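Local atomic coordinates of ethylbenzene dehydrogenase beta-subunit (Aromatoleum aromaticum, PDB entry 2IVF), a protein that serves as the iron-sulfur subunit of its enzyme, a ferredoxin-like protein holding three 4Fe-4S clusters and one 3Fe-4S cluster that probably relay electrons between its partner subunits. Residues 156-161 and 193-198; 66-71 and 258-263; 19-24 and 148-153; 169-172 and 177-180. All coordinates share one frame; numbering follows the deposited sequence.

Interaction 1: 156-161 and 193-198; sequences NPACLA and ACPYKA. With SF4 (iron/sulfur cluster), chain S.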
loop_
_atom_site.group_PDB
_atom_site.type_symbol
_atom_site.label_atom_id
_atom_site.label_comp_id
_atom_site.label_asym_id
_atom_site.label_seq_id
_atom_site.Cartn_x
_atom_site.Cartn_y
_atom_site.Cartn_z
ATOM N N ASN B 156 -21.650 19.983 21.159
ATOM C CA ASN B 156 -23.059 20.256 20.912
ATOM C C ASN B 156 -23.554 19.384 19.766
ATOM O O ASN B 156 -23.778 19.886 18.664
ATOM C CB ASN B 156 -23.268 21.712 20.600
ATOM C CG ASN B 156 -24.714 22.030 20.305
ATOM O OD1 ASN B 156 -25.605 21.503 20.970
ATOM N ND2 ASN B 156 -24.969 22.863 19.269
ATOM N N PRO B 157 -23.680 18.065 20.010
ATOM C CA PRO B 157 -23.929 17.102 18.937
ATOM C C PRO B 157 -25.305 17.252 18.320
ATOM O O PRO B 157 -26.322 17.296 19.039
ATOM C CB PRO B 157 -23.745 15.733 19.597
ATOM C CG PRO B 157 -23.728 15.959 21.037
ATOM C CD PRO B 157 -23.541 17.433 21.326
ATOM N N ALA B 158 -25.329 17.375 17.001
ATOM C CA ALA B 158 -26.580 17.585 16.293
ATOM C C ALA B 158 -27.349 16.274 16.212
ATOM O O ALA B 158 -28.563 16.278 16.272
ATOM C CB ALA B 158 -26.337 18.155 14.942
ATOM N N CYS B 159 -26.629 15.180 16.114
ATOM C CA CYS B 159 -27.204 13.847 16.087
ATOM C C CYS B 159 -28.077 13.598 17.300
ATOM O O CYS B 159 -29.222 13.161 17.186
ATOM C CB CYS B 159 -26.070 12.847 16.014
ATOM S SG CYS B 159 -24.842 12.918 17.371
ATOM N N LEU B 160 -27.535 13.876 18.470
ATOM C CA LEU B 160 -28.270 13.721 19.729
ATOM C C LEU B 160 -29.562 14.511 19.781
ATOM O O LEU B 160 -30.604 14.015 20.244
ATOM C CB LEU B 160 -27.358 14.132 20.863
ATOM C CG LEU B 160 -27.810 13.949 22.326
ATOM C CD1 LEU B 160 -26.500 13.874 23.180
ATOM C CD2 LEU B 160 -28.684 15.052 22.805
ATOM N N ALA B 161 -29.476 15.758 19.325
ATOM C CA ALA B 161 -30.594 16.706 19.312
ATOM C C ALA B 161 -31.701 16.218 18.403
ATOM O O ALA B 161 -32.869 16.360 18.712
ATOM C CB ALA B 161 -30.106 18.083 18.826
ATOM N N ALA B 193 -29.088 15.022 10.497
ATOM C CA ALA B 193 -28.668 16.094 11.377
ATOM C C ALA B 193 -27.156 16.241 11.550
ATOM O O ALA B 193 -26.689 17.335 11.792
ATOM C CB ALA B 193 -29.326 15.914 12.748
ATOM N N CYS B 194 -26.420 15.154 11.510
ATOM C CA CYS B 194 -24.990 15.220 11.694
ATOM C C CYS B 194 -24.389 15.821 10.429
ATOM O O CYS B 194 -24.437 15.197 9.387
ATOM C CB CYS B 194 -24.367 13.853 11.945
ATOM S SG CYS B 194 -22.560 13.910 11.720
ATOM N N PRO B 195 -23.802 17.029 10.531
ATOM C CA PRO B 195 -23.324 17.696 9.337
ATOM C C PRO B 195 -22.051 17.085 8.833
ATOM O O PRO B 195 -21.577 17.470 7.773
ATOM C CB PRO B 195 -23.057 19.099 9.835
ATOM C CG PRO B 195 -22.652 18.902 11.216
ATOM C CD PRO B 195 -23.514 17.807 11.737
ATOM N N TYR B 196 -21.479 16.168 9.609
ATOM C CA TYR B 196 -20.301 15.395 9.156
ATOM C C TYR B 196 -20.633 14.050 8.507
ATOM O O TYR B 196 -19.727 13.304 8.023
ATOM C CB TYR B 196 -19.402 15.166 10.356
ATOM C CG TYR B 196 -18.906 16.438 10.944
ATOM C CD1 TYR B 196 -17.760 17.069 10.450
ATOM C CD2 TYR B 196 -19.556 17.004 12.007
ATOM C CE1 TYR B 196 -17.326 18.309 10.980
ATOM C CE2 TYR B 196 -19.122 18.220 12.576
ATOM C CZ TYR B 196 -17.994 18.864 12.066
ATOM O OH TYR B 196 -17.629 20.058 12.671
ATOM N N LYS B 197 -21.910 13.691 8.573
ATOM C CA LYS B 197 -22.408 12.368 8.174
ATOM C C LYS B 197 -21.586 11.248 8.772
ATOM O O LYS B 197 -21.146 10.331 8.066
ATOM C CB LYS B 197 -22.537 12.274 6.648
ATOM C CG LYS B 197 -23.563 13.276 6.087
ATOM C CD LYS B 197 -24.982 12.908 6.550
ATOM C CE LYS B 197 -26.058 13.938 6.258
ATOM N NZ LYS B 197 -25.985 15.210 7.030
ATOM N N ALA B 198 -21.348 11.385 10.084
ATOM C CA ALA B 198 -20.531 10.457 10.870
ATOM C C ALA B 198 -21.399 9.424 11.631
ATOM O O ALA B 198 -20.933 8.734 12.537
ATOM C CB ALA B 198 -19.635 11.234 11.832
HETATM FE FE1 SF4 S . -21.919 13.916 13.983
HETATM FE FE2 SF4 S . -22.951 13.499 16.366
HETATM FE FE3 SF4 S . -20.871 15.263 16.062
HETATM FE FE4 SF4 S . -20.405 12.576 15.773
HETATM S S1 SF4 S . -21.073 13.676 17.695
HETATM S S2 SF4 S . -19.714 14.273 14.371
HETATM S S3 SF4 S . -22.375 11.884 14.894
HETATM S S4 SF4 S . -23.010 15.507 15.240
#

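Interaction 2: 66-71 and 258-263; sequences RDYERK and LPLHAE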
loop_
_atom_site.group_PDB
_atom_site.type_symbol
_atom_site.label_atom_id
_atom_site.label_comp_id
_atom_site.label_asym_id
_atom_site.label_seq_id
_atom_site.Cartn_x
_atom_site.Cartn_y
_atom_site.Cartn_z
ATOM N N ARG B 66 -19.662 10.635 0.241
ATOM C CA ARG B 66 -19.677 11.497 -0.920
ATOM C C ARG B 66 -20.517 12.760 -0.715
ATOM O O ARG B 66 -21.694 12.692 -0.397
ATOM C CB ARG B 66 -20.225 10.735 -2.108
ATOM C CG ARG B 66 -20.125 11.503 -3.430
ATOM C CD ARG B 66 -20.481 10.642 -4.608
ATOM N NE ARG B 66 -21.770 9.969 -4.511
ATOM C CZ ARG B 66 -22.326 9.264 -5.496
ATOM N NH1 ARG B 66 -21.735 9.157 -6.700
ATOM N NH2 ARG B 66 -23.513 8.706 -5.308
ATOM N N ASP B 67 -19.870 13.899 -0.939
ATOM C CA ASP B 67 -20.470 15.194 -0.908
ATOM C C ASP B 67 -21.123 15.449 0.425
ATOM O O ASP B 67 -22.116 16.110 0.467
ATOM C CB ASP B 67 -21.453 15.375 -2.076
ATOM C CG ASP B 67 -20.739 15.542 -3.419
ATOM O OD1 ASP B 67 -19.572 15.944 -3.420
ATOM O OD2 ASP B 67 -21.351 15.284 -4.467
ATOM N N TYR B 68 -20.553 14.942 1.515
ATOM C CA TYR B 68 -21.146 15.161 2.866
ATOM C C TYR B 68 -21.344 16.650 3.196
ATOM O O TYR B 68 -22.256 17.053 3.964
ATOM C CB TYR B 68 -20.275 14.494 3.934
ATOM C CG TYR B 68 -19.091 15.292 4.461
ATOM C CD1 TYR B 68 -17.842 15.227 3.866
ATOM C CD2 TYR B 68 -19.238 16.126 5.566
ATOM C CE1 TYR B 68 -16.764 15.946 4.357
ATOM C CE2 TYR B 68 -18.195 16.844 6.067
ATOM C CZ TYR B 68 -16.944 16.754 5.472
ATOM O OH TYR B 68 -15.936 17.483 6.009
ATOM N N GLU B 69 -20.472 17.473 2.618
ATOM C CA GLU B 69 -20.481 18.939 2.837
ATOM C C GLU B 69 -21.628 19.592 2.139
ATOM O O GLU B 69 -21.878 20.791 2.349
ATOM C CB GLU B 69 -19.131 19.569 2.373
ATOM C CG GLU B 69 -17.967 19.081 3.138
ATOM C CD GLU B 69 -16.597 19.393 2.511
ATOM O OE1 GLU B 69 -16.425 19.069 1.340
ATOM O OE2 GLU B 69 -15.690 19.936 3.207
ATOM N N ARG B 70 -22.342 18.832 1.308
ATOM C CA ARG B 70 -23.560 19.327 0.672
ATOM C C ARG B 70 -24.836 18.755 1.286
ATOM O O ARG B 70 -25.906 19.037 0.793
ATOM C CB ARG B 70 -23.555 18.961 -0.808
ATOM C CG ARG B 70 -22.323 19.439 -1.538
ATOM C CD ARG B 70 -22.632 19.756 -2.981
ATOM N NE ARG B 70 -21.685 20.779 -3.439
ATOM C CZ ARG B 70 -20.864 20.657 -4.488
ATOM N NH1 ARG B 70 -20.866 19.553 -5.250
ATOM N NH2 ARG B 70 -20.038 21.663 -4.787
ATOM N N LYS B 71 -24.729 17.952 2.325
ATOM C CA LYS B 71 -25.867 17.176 2.787
ATOM C C LYS B 71 -26.560 17.736 4.045
ATOM O O LYS B 71 -27.369 17.048 4.690
ATOM C CB LYS B 71 -25.501 15.715 2.892
ATOM C CG LYS B 71 -25.263 15.076 1.500
ATOM C CD LYS B 71 -24.967 13.579 1.622
ATOM C CE LYS B 71 -25.070 12.870 0.282
ATOM N NZ LYS B 71 -24.469 13.623 -0.815
ATOM N N LEU B 258 -6.840 22.693 14.623
ATOM C CA LEU B 258 -8.087 23.381 14.360
ATOM C C LEU B 258 -9.236 22.446 14.019
ATOM O O LEU B 258 -9.062 21.432 13.373
ATOM C CB LEU B 258 -7.912 24.356 13.190
ATOM C CG LEU B 258 -6.785 25.361 13.323
ATOM C CD1 LEU B 258 -6.592 26.105 12.010
ATOM C CD2 LEU B 258 -6.983 26.325 14.530
ATOM N N PRO B 259 -10.455 22.840 14.409
ATOM C CA PRO B 259 -11.611 22.039 14.150
ATOM C C PRO B 259 -12.016 22.010 12.711
ATOM O O PRO B 259 -11.848 22.995 11.968
ATOM C CB PRO B 259 -12.718 22.732 14.966
ATOM C CG PRO B 259 -12.321 24.111 15.040
ATOM C CD PRO B 259 -10.797 24.072 15.132
ATOM N N LEU B 260 -12.566 20.880 12.305
ATOM C CA LEU B 260 -13.083 20.768 10.957
ATOM C C LEU B 260 -14.519 21.336 10.889
ATOM O O LEU B 260 -15.434 20.901 11.609
ATOM C CB LEU B 260 -12.970 19.312 10.448
ATOM C CG LEU B 260 -13.632 18.967 9.094
ATOM C CD1 LEU B 260 -12.897 19.625 7.946
ATOM C CD2 LEU B 260 -13.704 17.413 8.893
ATOM N N HIS B 261 -14.718 22.345 10.055
ATOM C CA HIS B 261 -16.045 22.883 9.818
ATOM C C HIS B 261 -16.763 23.285 11.128
ATOM O O HIS B 261 -17.913 22.924 11.349
ATOM C CB HIS B 261 -16.904 21.885 9.029
ATOM C CG HIS B 261 -16.578 21.795 7.558
ATOM N ND1 HIS B 261 -16.584 22.893 6.717
ATOM C CD2 HIS B 261 -16.311 20.730 6.780
ATOM C CE1 HIS B 261 -16.324 22.494 5.482
ATOM N NE2 HIS B 261 -16.137 21.187 5.501
ATOM N N ALA B 262 -16.090 24.053 11.976
ATOM C CA ALA B 262 -16.687 24.563 13.213
ATOM C C ALA B 262 -17.960 25.374 12.931
ATOM O O ALA B 262 -18.810 25.539 13.835
ATOM C CB ALA B 262 -15.686 25.410 13.958
ATOM N N GLU B 263 -18.074 25.921 11.707
ATOM C CA GLU B 263 -19.265 26.693 11.327
ATOM C C GLU B 263 -20.528 25.850 11.268
ATOM O O GLU B 263 -21.617 26.398 11.235
ATOM C CB GLU B 263 -19.106 27.475 10.018
ATOM C CG GLU B 263 -19.121 26.660 8.756
ATOM C CD GLU B 263 -17.816 25.937 8.477
ATOM O OE1 GLU B 263 -16.872 25.964 9.306
ATOM O OE2 GLU B 263 -17.722 25.349 7.384
#

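Interaction 3: 19-24 and 148-153; sequences LVTVID and ARMCNH. With SF4 (iron/sulfur cluster), chain S.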
loop_
_atom_site.group_PDB
_atom_site.type_symbol
_atom_site.label_atom_id
_atom_site.label_comp_id
_atom_site.label_asym_id
_atom_site.label_seq_id
_atom_site.Cartn_x
_atom_site.Cartn_y
_atom_site.Cartn_z
ATOM N N LEU B 19 -12.664 13.594 25.571
ATOM C CA LEU B 19 -11.626 12.971 24.789
ATOM C C LEU B 19 -11.532 13.646 23.448
ATOM O O LEU B 19 -12.532 13.919 22.815
ATOM C CB LEU B 19 -11.893 11.471 24.632
ATOM C CG LEU B 19 -11.680 10.605 25.892
ATOM C CD1 LEU B 19 -12.127 9.122 25.728
ATOM C CD2 LEU B 19 -10.228 10.657 26.300
ATOM N N VAL B 20 -10.308 13.921 23.037
ATOM C CA VAL B 20 -10.037 14.550 21.761
ATOM C C VAL B 20 -8.899 13.868 21.046
ATOM O O VAL B 20 -8.047 13.191 21.660
ATOM C CB VAL B 20 -9.721 16.046 21.888
ATOM C CG1 VAL B 20 -10.782 16.784 22.787
ATOM C CG2 VAL B 20 -8.356 16.250 22.363
ATOM N N THR B 21 -8.939 14.006 19.714
ATOM C CA THR B 21 -7.886 13.553 18.868
ATOM C C THR B 21 -7.364 14.761 18.102
ATOM O O THR B 21 -8.118 15.651 17.693
ATOM C CB THR B 21 -8.380 12.490 17.858
ATOM O OG1 THR B 21 -8.707 11.248 18.539
ATOM C CG2 THR B 21 -7.285 12.218 16.813
ATOM N N VAL B 22 -6.071 14.808 17.941
ATOM C CA VAL B 22 -5.439 15.757 17.042
ATOM C C VAL B 22 -4.882 14.948 15.865
ATOM O O VAL B 22 -4.263 13.890 16.050
ATOM C CB VAL B 22 -4.295 16.517 17.715
ATOM C CG1 VAL B 22 -3.403 17.232 16.680
ATOM C CG2 VAL B 22 -4.882 17.500 18.756
ATOM N N ILE B 23 -5.089 15.446 14.653
ATOM C CA ILE B 23 -4.580 14.770 13.438
ATOM C C ILE B 23 -3.715 15.749 12.690
ATOM O O ILE B 23 -4.170 16.829 12.348
ATOM C CB ILE B 23 -5.749 14.351 12.520
ATOM C CG1 ILE B 23 -6.688 13.422 13.319
ATOM C CG2 ILE B 23 -5.239 13.794 11.154
ATOM C CD1 ILE B 23 -7.927 12.881 12.563
ATOM N N ASP B 24 -2.455 15.400 12.470
ATOM C CA ASP B 24 -1.489 16.330 11.871
ATOM C C ASP B 24 -1.477 16.068 10.393
ATOM O O ASP B 24 -0.883 15.106 9.941
ATOM C CB ASP B 24 -0.082 16.131 12.453
ATOM C CG ASP B 24 0.896 17.174 11.958
ATOM O OD1 ASP B 24 0.592 17.849 10.916
ATOM O OD2 ASP B 24 1.972 17.311 12.580
ATOM N N ALA B 148 -8.089 12.470 7.203
ATOM C CA ALA B 148 -8.655 11.478 8.094
ATOM C C ALA B 148 -9.731 12.086 8.931
ATOM O O ALA B 148 -9.604 13.218 9.443
ATOM C CB ALA B 148 -7.559 10.822 8.998
ATOM N N ARG B 149 -10.812 11.333 9.078
ATOM C CA ARG B 149 -11.956 11.800 9.793
ATOM C C ARG B 149 -12.616 10.654 10.543
ATOM O O ARG B 149 -12.593 9.507 10.092
ATOM C CB ARG B 149 -12.967 12.432 8.841
ATOM C CG ARG B 149 -12.488 13.725 8.166
ATOM C CD ARG B 149 -13.443 14.182 7.123
ATOM N NE ARG B 149 -14.695 14.379 7.824
ATOM C CZ ARG B 149 -15.881 13.943 7.443
ATOM N NH1 ARG B 149 -16.052 13.310 6.310
ATOM N NH2 ARG B 149 -16.927 14.148 8.233
ATOM N N MET B 150 -13.231 10.993 11.656
ATOM C CA MET B 150 -14.062 10.066 12.399
ATOM C C MET B 150 -15.192 10.898 12.987
ATOM O O MET B 150 -15.323 12.087 12.665
ATOM C CB MET B 150 -13.276 9.407 13.555
ATOM C CG MET B 150 -11.928 8.873 13.229
ATOM S SD MET B 150 -10.560 10.053 13.364
ATOM C CE MET B 150 -10.376 10.068 15.172
ATOM N N CYS B 151 -15.970 10.319 13.894
ATOM C CA CYS B 151 -16.960 11.124 14.607
ATOM C C CYS B 151 -16.178 12.080 15.493
ATOM O O CYS B 151 -15.182 11.705 16.103
ATOM C CB CYS B 151 -17.924 10.289 15.429
ATOM S SG CYS B 151 -18.813 11.206 16.707
ATOM N N ASN B 152 -16.653 13.319 15.561
ATOM C CA ASN B 152 -15.989 14.364 16.300
ATOM C C ASN B 152 -16.350 14.400 17.785
ATOM O O ASN B 152 -15.824 15.223 18.506
ATOM C CB ASN B 152 -16.264 15.729 15.615
ATOM C CG ASN B 152 -15.774 15.754 14.207
ATOM O OD1 ASN B 152 -14.556 15.685 13.976
ATOM N ND2 ASN B 152 -16.691 15.729 13.248
ATOM N N HIS B 153 -17.269 13.546 18.239
ATOM C CA HIS B 153 -17.727 13.553 19.623
ATOM C C HIS B 153 -17.965 14.931 20.135
ATOM O O HIS B 153 -17.472 15.359 21.195
ATOM C CB HIS B 153 -16.804 12.713 20.494
ATOM C CG HIS B 153 -16.737 11.311 20.023
ATOM N ND1 HIS B 153 -17.720 10.386 20.319
ATOM C CD2 HIS B 153 -15.887 10.696 19.166
ATOM C CE1 HIS B 153 -17.440 9.249 19.714
ATOM N NE2 HIS B 153 -16.327 9.406 19.020
HETATM FE FE1 SF4 S . -21.919 13.916 13.983
HETATM FE FE2 SF4 S . -22.951 13.499 16.366
HETATM FE FE3 SF4 S . -20.871 15.263 16.062
HETATM FE FE4 SF4 S . -20.405 12.576 15.773
HETATM S S1 SF4 S . -21.073 13.676 17.695
HETATM S S2 SF4 S . -19.714 14.273 14.371
HETATM S S3 SF4 S . -22.375 11.884 14.894
HETATM S S4 SF4 S . -23.010 15.507 15.240
#

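Interaction 4: 169-172 and 177-180; sequences YKRE and VLVD. With SF4 (iron/sulfur cluster), chain S.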
loop_
_atom_site.group_PDB
_atom_site.type_symbol
_atom_site.label_atom_id
_atom_site.label_comp_id
_atom_site.label_asym_id
_atom_site.label_seq_id
_atom_site.Cartn_x
_atom_site.Cartn_y
_atom_site.Cartn_z
ATOM N N TYR B 169 -26.691 9.487 23.206
ATOM C CA TYR B 169 -26.263 10.180 24.398
ATOM C C TYR B 169 -24.784 10.470 24.372
ATOM O O TYR B 169 -24.037 9.892 23.576
ATOM C CB TYR B 169 -26.599 9.395 25.661
ATOM C CG TYR B 169 -25.930 8.054 25.756
ATOM C CD1 TYR B 169 -26.444 6.952 25.070
ATOM C CD2 TYR B 169 -24.784 7.872 26.533
ATOM C CE1 TYR B 169 -25.853 5.722 25.163
ATOM C CE2 TYR B 169 -24.189 6.636 26.630
ATOM C CZ TYR B 169 -24.718 5.563 25.948
ATOM O OH TYR B 169 -24.118 4.325 26.042
ATOM N N LYS B 170 -24.385 11.408 25.224
ATOM C CA LYS B 170 -22.989 11.822 25.304
ATOM C C LYS B 170 -22.552 11.483 26.706
ATOM O O LYS B 170 -23.150 11.964 27.669
ATOM C CB LYS B 170 -22.865 13.315 25.094
ATOM C CG LYS B 170 -21.427 13.809 24.985
ATOM C CD LYS B 170 -21.407 15.286 24.555
ATOM C CE LYS B 170 -19.965 15.883 24.607
ATOM N NZ LYS B 170 -19.030 15.258 23.623
ATOM N N ARG B 171 -21.549 10.637 26.809
ATOM C CA ARG B 171 -21.024 10.226 28.092
ATOM C C ARG B 171 -20.491 11.432 28.832
ATOM O O ARG B 171 -19.753 12.236 28.271
ATOM C CB ARG B 171 -19.940 9.213 27.887
ATOM C CG ARG B 171 -20.433 7.796 27.644
ATOM C CD ARG B 171 -19.427 6.813 28.184
ATOM N NE ARG B 171 -19.368 6.900 29.648
ATOM C CZ ARG B 171 -19.914 6.028 30.489
ATOM N NH1 ARG B 171 -20.598 4.983 30.044
ATOM N NH2 ARG B 171 -19.797 6.223 31.804
ATOM N N GLU B 172 -20.907 11.603 30.079
ATOM C CA GLU B 172 -20.412 12.735 30.839
ATOM C C GLU B 172 -18.964 12.528 31.303
ATOM O O GLU B 172 -18.272 13.499 31.561
ATOM C CB GLU B 172 -21.316 13.058 32.032
ATOM C CG GLU B 172 -22.748 13.501 31.658
ATOM C CD GLU B 172 -22.804 14.880 30.984
ATOM O OE1 GLU B 172 -23.370 15.818 31.621
ATOM O OE2 GLU B 172 -22.283 15.023 29.839
ATOM N N VAL B 177 -19.915 10.158 22.358
ATOM C CA VAL B 177 -21.293 10.201 21.886
ATOM C C VAL B 177 -21.615 8.825 21.343
ATOM O O VAL B 177 -20.861 8.257 20.570
ATOM C CB VAL B 177 -21.492 11.287 20.811
ATOM C CG1 VAL B 177 -22.949 11.236 20.249
ATOM C CG2 VAL B 177 -21.154 12.641 21.404
ATOM N N LEU B 178 -22.695 8.251 21.825
ATOM C CA LEU B 178 -23.064 6.891 21.446
ATOM C C LEU B 178 -24.533 6.776 21.042
ATOM O O LEU B 178 -25.396 7.487 21.556
ATOM C CB LEU B 178 -22.798 5.917 22.629
ATOM C CG LEU B 178 -21.304 5.743 23.014
ATOM C CD1 LEU B 178 -21.232 4.971 24.316
ATOM C CD2 LEU B 178 -20.456 5.036 21.936
ATOM N N VAL B 179 -24.797 5.832 20.150
ATOM C CA VAL B 179 -26.165 5.408 19.800
ATOM C C VAL B 179 -26.472 4.122 20.566
ATOM O O VAL B 179 -25.856 3.085 20.318
ATOM C CB VAL B 179 -26.316 5.103 18.280
ATOM C CG1 VAL B 179 -27.768 4.581 18.009
ATOM C CG2 VAL B 179 -25.995 6.320 17.420
ATOM N N ASP B 180 -27.417 4.205 21.491
ATOM C CA ASP B 180 -27.884 3.056 22.255
ATOM C C ASP B 180 -28.586 2.068 21.323
ATOM O O ASP B 180 -29.701 2.329 20.832
ATOM C CB ASP B 180 -28.821 3.557 23.347
ATOM C CG ASP B 180 -29.485 2.457 24.118
ATOM O OD1 ASP B 180 -29.608 1.316 23.609
ATOM O OD2 ASP B 180 -29.922 2.761 25.257
HETATM FE FE1 SF4 S . -21.919 13.916 13.983
HETATM FE FE2 SF4 S . -22.951 13.499 16.366
HETATM FE FE3 SF4 S . -20.871 15.263 16.062
HETATM FE FE4 SF4 S . -20.405 12.576 15.773
HETATM S S1 SF4 S . -21.073 13.676 17.695
HETATM S S2 SF4 S . -19.714 14.273 14.371
HETATM S S3 SF4 S . -22.375 11.884 14.894
HETATM S S4 SF4 S . -23.010 15.507 15.240
#

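Interaction 1: 156-161 and 193-198
Two alanines bring 156-161 and 193-198 together: the methyl CB of Ala-158 rests 3.3 Å from Ala-193 O, while Ala-193 CB comes back to within 3.6 Å of Ala-158 O. Pro-195 CD packs 4.3 Å from Ala-158 CB. Beside these small groups two cysteines converge on one cubane. Cys-159 SG binds iron FE2 of the 4Fe-4S cluster at 2.2 Å, and Cys-194 SG binds iron FE1 at 2.4 Å. Cys-151, Cys-154 and Cys-159, with the later Cys-194 followed by Pro-195, form the ferredoxin-type 4Fe-4S binding pattern. Cys-159 SG sits between its backbone N and carbonyl carbon (chi1 58°), whereas Cys-194 SG swings to the side opposite its backbone N (chi1 165°). A type I turn from Cys-194 to Lys-197 follows, and Ala-198 N donates an almost straight bond (176°) to Cys-194 SG at 3.2 Å, which would help to spread the thiolate charge. The turn is gripped a second time at Cys-194 O, which takes both Lys-197 N and, from the other face of its carbonyl plane, Lys-197 NZ at 2.8 Å. Tyr-196 lays its ring obliquely by the cluster, CD2 being 3.6 Å from S2. The cubane is thus held between the start of helix 158-162 and the loop that joins helix 189-193 to strand 199-202, with Ile-168 of strand 168-170 against Cys-159 and Phe-75 of strand 75-76 against Ala-158.

Interaction 2: 66-71 and 258-263
The imidazole of His-261 is met at its edge by both neighbours from 66-71: Glu-69 OE2 lies in the ring plane, and Tyr-68 OH sits 3.4 Å from CD2, also near that plane. Tyr-264 stacks on the His-261 ring. On the Tyr-68 ring, Glu-69 CG lies over one face, 3.4 Å above the plane and shifted toward the rim, and Arg-149 makes a cation-pi contact with it. The core of the contact is a His-carboxylate hydrogen bond. His-261 NE2 donates to Glu-69 OE2 at 2.7 Å, nearly straight at 168°, meeting the anti lone pair; carboxylate and ring planes stand 75° apart. Here the stretch that follows edge strand 258-259 of the mixed sheet is tied to the short 3-10 segment 68-70. On the far side of the imidazole, ND1 donates to Glu-263 OE2 at 2.8 Å, from the syn side but out of the carboxylate plane. With both nitrogens donating to carboxylates, the ring is held against rotation and is probably positively charged. Leu-260 reaches toward Tyr-68 from the opposite direction, its CD2 3.6 Å from Tyr-68 OH. Leu-301 of helix 295-302 packs against Glu-69, Leu-260 and His-261.

Interaction 3: 19-24 and 148-153
Ala-148 O accepts a hydrogen bond from Tyr-272 OH of strand 270-273 and is also approached by Ile-23 CD1 at 3.6 Å. That methyl sits at the middle of the contact: it lies 4.1 Å from Ala-148 CB and 3.9 Å from Met-150 SD. Ile-23 turns CG1 away from its carbonyl carbon (chi1 -58°) and runs straight on to CD1, whereas Met-150 is bent at chi2 (88°) and chi3. The bend brings the thioether up against the side chains of strand 19-24 and sets CE over Thr-21, 3.9 Å from OG1, the two side chains crossing at about a right angle. Thr-21 OG1 has its polar partner in Asn-227 ND2; the methionine methyl packs beside it. Strand 19-24, an inner strand of the mixed sheet, thus packs on the end of strand 141-149 just where that chain enters its cluster-binding loop, and Met-150 itself also borders another 4Fe-4S cluster. One residue on, Cys-151 SG binds iron FE4 at 2.3 Å. His-153 N donates to this sulfur at 3.2 Å, and the His-153 imidazole covers it, SG 3.7 Å above the ring centre. The apolar packing therefore backs a strongly polar site, in which the His-153 N-H would probably stabilise the charge on the thiolate and influence the cluster's potential.

Interaction 4: 169-172 and 177-180
Tyr-169 and Leu-178 form the hydrogen-bonded pair of a two-stranded antiparallel beta hairpin, strands 168-170 and 177-179, within the dicluster ferredoxin-type region. Backbone bonds run both ways: Tyr-169 N donates to Leu-178 O at 2.9 Å, and Leu-178 N to Tyr-169 O at 2.7 Å. The same Tyr-169 O also takes a CA-H...O contact from Val-177 CA at 3.2 Å. Lys-170 and Val-177 make the neighbouring non-hydrogen-bonded pair.

Aromatic contacts occupy the face that carries Tyr-169 and Leu-178. Tyr-169 CG stands between its backbone N and carbonyl carbon (chi1 62°), which folds the ring over the partner strand. Leu-178 CB makes a CH-pi contact with it, 4.2 Å from the centroid and 25° off the normal, while Asp-180 CB meets the ring at its edge. Further out Leu-178 CD1 touches Tyr-169 OH at 3.4 Å.

Polar ends find partners in the turn, elsewhere in the chain and in the alpha-subunit. Glu-65 of the alpha-subunit accepts a hydrogen bond from Tyr-169 OH and forms a salt bridge with Arg-171 NH1, so this face abuts the other chain. In the turn, Asp-173 pairs with Arg-171 NE and Gly-175 O bonds to Lys-170 NZ, which also reaches Cys-154 O and Gln-18 OE1. Asp-180 takes the backbone N of Glu-182 at OD1 and pairs through OD2 with Arg-183.

Apolar packing marks the opposite face, where the Lys-170 chain, straight until it bends at chi4, runs along Val-177, its CG 3.8 Å from Val-177 CG2. That same methyl, Val-177 CG2, stands 3.9 Å from sulfide S1 of the 4Fe-4S cluster.

In the fold
Along the chain interaction 4 falls within the span of interaction 1, while the segments of interactions 2 and 3 alternate. Interactions 1 and 3 supply three cysteine ligands to one 4Fe-4S cluster, and interaction 4 adds Val-177 packing. Helix 158-162 of interaction 1 leads into strand 168-170 of interaction 4; their centres lie about 12 Å apart. Interactions 2 and 3 both reach the mixed sheet, through strands 258-259 and 19-24. Tyr-196 bonds interaction 1 to Leu-260 of interaction 2 and Arg-149 of interaction 3, and His-153 joins interaction 3 to Val-177. One compact part of the chain, within the dicluster region, thus wraps the cluster, while 19-24 and interaction 2 tie it to the rest of the subunit.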